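Local structure of glycosyl hydrolase family 2, TIM barrel domain protein (Faecalibacterium prausnitzii A2-165, 6ED2) at residues A[24-29]-A[209-213]; A[109-115]-A[139-145]. The protein probably hydrolyses beta-D-glucuronides as a glycosyl hydrolase family 2 beta-glucuronidase, an activity by which gut bacteria can reactivate drugs. All coordinates share one frame; numbering follows the deposited sequence.

Contact 1: residues A[24-29]-A[209-213]; sequences MNRSLL and RVLDY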
# COMPACT_ATOMS: atom_id res chain seq x y z
N MET A 24 -0.92 44.85 -32.01
CA MET A 24 -1.16 46.20 -31.50
C MET A 24 -2.18 46.20 -30.37
O MET A 24 -2.18 47.13 -29.55
CB MET A 24 -1.66 47.11 -32.62
CG MET A 24 -0.55 47.73 -33.43
SD MET A 24 0.56 48.66 -32.35
CE MET A 24 -0.39 50.12 -31.98
N ASN A 25 -3.06 45.21 -30.31
CA ASN A 25 -4.09 45.12 -29.29
C ASN A 25 -3.76 44.09 -28.22
O ASN A 25 -4.68 43.59 -27.55
CB ASN A 25 -5.45 44.80 -29.92
CG ASN A 25 -6.03 45.99 -30.68
OD1 ASN A 25 -5.81 47.16 -30.32
ND2 ASN A 25 -6.79 45.70 -31.72
N ARG A 26 -2.48 43.73 -28.07
CA ARG A 26 -2.04 42.80 -27.05
C ARG A 26 -2.67 43.13 -25.71
O ARG A 26 -2.70 44.29 -25.29
CB ARG A 26 -0.51 42.84 -26.93
CG ARG A 26 0.04 42.08 -25.73
CD ARG A 26 1.57 42.11 -25.67
NE ARG A 26 2.11 41.43 -24.49
CZ ARG A 26 2.23 42.01 -23.29
NH1 ARG A 26 2.75 41.33 -22.27
NH2 ARG A 26 1.85 43.27 -23.11
N SER A 27 -3.22 42.12 -25.05
CA SER A 27 -3.81 42.31 -23.72
C SER A 27 -3.81 40.98 -22.99
O SER A 27 -4.27 39.98 -23.53
CB SER A 27 -5.24 42.86 -23.82
OG SER A 27 -5.77 43.01 -22.52
N LEU A 28 -3.32 40.98 -21.75
CA LEU A 28 -3.30 39.76 -20.95
C LEU A 28 -4.31 39.82 -19.80
O LEU A 28 -4.23 39.03 -18.86
CB LEU A 28 -1.87 39.51 -20.43
CG LEU A 28 -0.93 38.98 -21.52
CD1 LEU A 28 -0.43 40.09 -22.39
CD2 LEU A 28 0.24 38.24 -20.91
N LEU A 29 -5.24 40.77 -19.86
CA LEU A 29 -6.34 40.81 -18.90
C LEU A 29 -7.18 39.53 -18.95
O LEU A 29 -7.47 39.00 -20.02
CB LEU A 29 -7.22 42.03 -19.20
CG LEU A 29 -6.54 43.38 -18.99
CD1 LEU A 29 -7.46 44.54 -19.38
CD2 LEU A 29 -6.09 43.51 -17.53
N ARG A 209 -10.90 49.72 -26.68
CA ARG A 209 -11.08 49.03 -25.41
C ARG A 209 -9.84 49.15 -24.54
O ARG A 209 -8.74 49.44 -25.01
CB ARG A 209 -11.38 47.55 -25.64
CG ARG A 209 -10.31 46.84 -26.46
CD ARG A 209 -10.60 45.37 -26.50
NE ARG A 209 -9.74 44.61 -27.39
CZ ARG A 209 -9.90 44.53 -28.70
NH1 ARG A 209 -10.87 45.21 -29.31
NH2 ARG A 209 -9.07 43.78 -29.42
N VAL A 210 -10.06 48.93 -23.23
CA VAL A 210 -8.97 48.75 -22.29
C VAL A 210 -8.13 47.54 -22.68
O VAL A 210 -8.66 46.44 -22.90
CB VAL A 210 -9.53 48.59 -20.88
CG1 VAL A 210 -8.39 48.47 -19.87
CG2 VAL A 210 -10.47 49.74 -20.58
N LEU A 211 -6.80 47.73 -22.76
CA LEU A 211 -5.86 46.63 -22.97
C LEU A 211 -5.08 46.26 -21.72
O LEU A 211 -4.60 45.12 -21.62
CB LEU A 211 -4.85 46.99 -24.06
CG LEU A 211 -5.40 47.51 -25.39
CD1 LEU A 211 -4.27 48.05 -26.23
CD2 LEU A 211 -6.14 46.43 -26.15
N ASP A 212 -4.94 47.17 -20.77
CA ASP A 212 -4.10 46.90 -19.61
C ASP A 212 -4.36 47.97 -18.57
O ASP A 212 -4.92 49.03 -18.86
CB ASP A 212 -2.61 46.87 -20.00
CG ASP A 212 -1.73 46.19 -18.95
OD1 ASP A 212 -2.26 45.51 -18.05
OD2 ASP A 212 -0.50 46.36 -19.01
N TYR A 213 -3.97 47.67 -17.34
CA TYR A 213 -3.97 48.65 -16.27
C TYR A 213 -2.93 48.20 -15.27
O TYR A 213 -2.53 47.03 -15.24
CB TYR A 213 -5.34 48.83 -15.62
CG TYR A 213 -5.74 47.74 -14.65
CD1 TYR A 213 -5.50 47.87 -13.30
CD2 TYR A 213 -6.36 46.56 -15.10
CE1 TYR A 213 -5.86 46.87 -12.40
CE2 TYR A 213 -6.73 45.55 -14.21
CZ TYR A 213 -6.47 45.72 -12.85
OH TYR A 213 -6.82 44.75 -11.93
O HOH W 1 -8.35 43.06 -31.94
O HOH W 2 -2.66 43.28 -20.35
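The Asn-25 amide and the Arg-209 guanidinium meet with their planes 54° apart and their side chains crossing at about a right angle, which leaves Asn-25 ND2 3.8 Å from Arg-209 NH2. Both nitrogens are donors, and water 1 joins them by accepting from each: it lies in plane at the guanidinium edge, 2.7 Å from Arg-209 NH2 and 3.1 Å from Asn-25 ND2. Asn-25 OD1 is bonded to Asn-233, while Arg-209 NH1 reaches the Pro-206 carbonyl and forms a salt bridge with Asp-109. The Arg-26 guanidinium carries Leu-28 CD1 on one face, toward the rim, and the same guanidinium forms salt bridges with Asp-422 and Asp-425. Leu-29 CD2 comes obliquely to Tyr-213 CD2, 3.9 Å away, and Asp-293 takes the Tyr-213 hydroxyl.

Between these flat groups the Leu-211 carbonyl is gripped twice. Ser-27 OG donates to Leu-211 O over 2.6 Å, 29° out of the carbonyl plane; the hydroxyl gets there because it is turned opposite the Ser-27 backbone N (chi1 179°). Water 2 supplies the second bond, donating to Leu-211 O at 3.0 Å and accepting from Leu-28 N at 2.8 Å. Leu-211 CD2 packs against the Asn-25 backbone carbonyl, and Leu-29 CD1 makes an apolar contact with Val-210 CG1 at 4.1 Å.

Leu-211 and Asp-212 both pair through their backbones with Ser-231, the signature of a classic beta bulge. The irregular N-terminal segment 24-29 is thus fixed by side-chain and water bonds to a bulged strand start in the second family 2 domain, whose two antiparallel sheets fit the immunoglobulin-like beta-sandwich known for this family.

Contact 2: residues A[109-115]-A[139-145]; sequences DIVLRFG and PFDATVT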
# COMPACT_ATOMS: atom_id res chain seq x y z
N ASP A 109 -15.33 43.53 -32.11
CA ASP A 109 -14.15 42.70 -32.36
C ASP A 109 -14.40 41.29 -31.85
O ASP A 109 -14.95 41.10 -30.77
CB ASP A 109 -12.92 43.30 -31.67
CG ASP A 109 -11.91 43.86 -32.67
OD1 ASP A 109 -12.07 43.69 -33.91
OD2 ASP A 109 -10.97 44.52 -32.20
N ILE A 110 -14.00 40.30 -32.65
CA ILE A 110 -14.17 38.89 -32.32
C ILE A 110 -12.79 38.31 -32.06
O ILE A 110 -11.96 38.25 -32.98
CB ILE A 110 -14.87 38.10 -33.44
CG1 ILE A 110 -16.04 38.90 -34.05
CG2 ILE A 110 -15.37 36.77 -32.88
CD1 ILE A 110 -17.11 39.26 -33.05
N VAL A 111 -12.57 37.86 -30.82
CA VAL A 111 -11.25 37.47 -30.35
C VAL A 111 -11.35 36.14 -29.60
O VAL A 111 -12.18 36.00 -28.70
CB VAL A 111 -10.63 38.55 -29.42
CG1 VAL A 111 -9.19 38.20 -29.08
CG2 VAL A 111 -10.74 39.96 -30.05
N LEU A 112 -10.46 35.21 -29.94
CA LEU A 112 -10.27 33.97 -29.18
C LEU A 112 -9.14 34.12 -28.16
O LEU A 112 -8.07 34.62 -28.50
CB LEU A 112 -9.93 32.82 -30.13
CG LEU A 112 -11.03 32.48 -31.13
CD1 LEU A 112 -10.46 31.60 -32.22
CD2 LEU A 112 -12.20 31.81 -30.40
N ARG A 113 -9.38 33.70 -26.92
CA ARG A 113 -8.35 33.64 -25.90
C ARG A 113 -8.03 32.19 -25.56
O ARG A 113 -8.94 31.39 -25.28
CB ARG A 113 -8.77 34.37 -24.62
CG ARG A 113 -7.97 33.92 -23.36
CD ARG A 113 -6.50 34.45 -23.34
NE ARG A 113 -6.43 35.91 -23.27
CZ ARG A 113 -6.39 36.62 -22.14
NH1 ARG A 113 -6.41 36.03 -20.95
NH2 ARG A 113 -6.34 37.96 -22.21
N PHE A 114 -6.74 31.85 -25.59
CA PHE A 114 -6.23 30.60 -25.05
C PHE A 114 -5.49 30.89 -23.76
O PHE A 114 -4.48 31.61 -23.76
CB PHE A 114 -5.31 29.91 -26.05
CG PHE A 114 -6.00 29.53 -27.33
CD1 PHE A 114 -6.49 28.25 -27.51
CD2 PHE A 114 -6.17 30.46 -28.34
CE1 PHE A 114 -7.15 27.90 -28.68
CE2 PHE A 114 -6.82 30.12 -29.52
CZ PHE A 114 -7.32 28.84 -29.69
N GLY A 115 -6.00 30.36 -22.64
CA GLY A 115 -5.26 30.41 -21.39
C GLY A 115 -3.83 29.93 -21.58
O GLY A 115 -2.88 30.56 -21.13
N PRO A 139 -0.95 33.16 -21.59
CA PRO A 139 -2.07 33.28 -22.53
C PRO A 139 -1.74 34.08 -23.77
O PRO A 139 -0.82 34.91 -23.79
CB PRO A 139 -3.14 34.02 -21.71
CG PRO A 139 -2.36 34.80 -20.71
CD PRO A 139 -1.14 33.98 -20.39
N PHE A 140 -2.55 33.86 -24.81
CA PHE A 140 -2.47 34.64 -26.03
C PHE A 140 -3.84 34.70 -26.69
O PHE A 140 -4.70 33.83 -26.48
CB PHE A 140 -1.43 34.06 -26.98
CG PHE A 140 -1.75 32.69 -27.47
CD1 PHE A 140 -2.31 32.51 -28.73
CD2 PHE A 140 -1.48 31.57 -26.69
CE1 PHE A 140 -2.59 31.23 -29.21
CE2 PHE A 140 -1.76 30.30 -27.15
CZ PHE A 140 -2.32 30.12 -28.41
N ASP A 141 -4.03 35.73 -27.52
CA ASP A 141 -5.28 36.00 -28.20
C ASP A 141 -5.13 35.87 -29.72
O ASP A 141 -4.03 36.03 -30.27
CB ASP A 141 -5.78 37.41 -27.88
CG ASP A 141 -6.25 37.56 -26.43
OD1 ASP A 141 -6.81 36.59 -25.87
OD2 ASP A 141 -6.07 38.66 -25.85
N ALA A 142 -6.24 35.57 -30.38
CA ALA A 142 -6.32 35.55 -31.84
C ALA A 142 -7.53 36.37 -32.27
O ALA A 142 -8.66 36.02 -31.92
CB ALA A 142 -6.41 34.13 -32.39
N THR A 143 -7.29 37.44 -33.02
CA THR A 143 -8.37 38.29 -33.50
C THR A 143 -8.93 37.70 -34.78
O THR A 143 -8.18 37.42 -35.72
CB THR A 143 -7.88 39.72 -33.74
OG1 THR A 143 -7.74 40.39 -32.47
CG2 THR A 143 -8.87 40.50 -34.60
N VAL A 144 -10.25 37.45 -34.81
CA VAL A 144 -10.80 36.74 -35.96
C VAL A 144 -11.99 37.51 -36.53
O VAL A 144 -12.82 36.95 -37.25
CB VAL A 144 -11.19 35.30 -35.58
CG1 VAL A 144 -9.97 34.54 -35.09
CG2 VAL A 144 -12.27 35.30 -34.54
N THR A 145 -12.03 38.82 -36.24
CA THR A 145 -13.14 39.68 -36.63
C THR A 145 -13.48 39.56 -38.11
O THR A 145 -14.65 39.46 -38.48
CB THR A 145 -12.80 41.12 -36.29
OG1 THR A 145 -12.55 41.20 -34.89
CG2 THR A 145 -13.95 42.05 -36.68
O HOH W 1 -8.35 43.06 -31.94
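Strands 109-114 and 140-143 run antiparallel at 150°, their axes 4.5 Å apart at closest approach, with Leu-112/Ala-142 and Phe-114/Phe-140 as hydrogen-bonded pairs and Val-144 N extending the pattern to Ile-110 O. On the face of Val-111 and Thr-143, Arg-113 NE donates to Asp-141 OD1 at 2.7 Å in a salt bridge; OD1 lies near the guanidinium plane, whereas NE meets it on the syn side but well out of the carboxylate plane. Bends at chi2 (73°) and chi3 fold the arginine back beside Pro-139, whose CG lies over one guanidinium face; Arg-113 NH2 also bonds the Leu-29 carbonyl. Putting a leucine here would probably leave the Asp-141 carboxylate without its charged mate and Leu-29 O without this donor.

The other face is apolar. Phe-114 and Phe-140 have nearly parallel planes (13°) but are slid apart, with centroids separated by 5.2 Å, so Phe-114 CB, rather than its ring, sits over the Phe-140 face in a CH-pi contact. Leu-112 CD1 meets Val-144 CG1 at 4.1 Å. At the end of the pair, Thr-145 OG1 donates to Asp-109 OD1 (2.7 Å) and accepts from Ile-110 N (2.8 Å).

Because this apolar face packs on strands 120-125 and 128-134, the antiparallel pair, not adjacent in sequence, forms part of the all-antiparallel core of the sugar-binding domain, consistent with the jelly-roll beta-sandwich of family 2 enzymes.

In the fold
Contact 1 and contact 2 have centres about 12 Å apart on the same side of the chain's centre. In sequence, 24-29 comes first, 109-115 and 139-145 follow, and 209-213 comes last, so contact 2 forms entirely within the chain that contact 1 brings together. They share no strand: contact 2 belongs to the sheet of the sugar-binding domain, whereas 209-213 opens the neighbouring family 2 domain. Segment 24-29 lies between the two beta domains and contacts both, beside helix 409-427 of the TIM barrel domain. Arg-209 and Asp-109 bridge the two beta domains directly, and water 1 is common to both contacts.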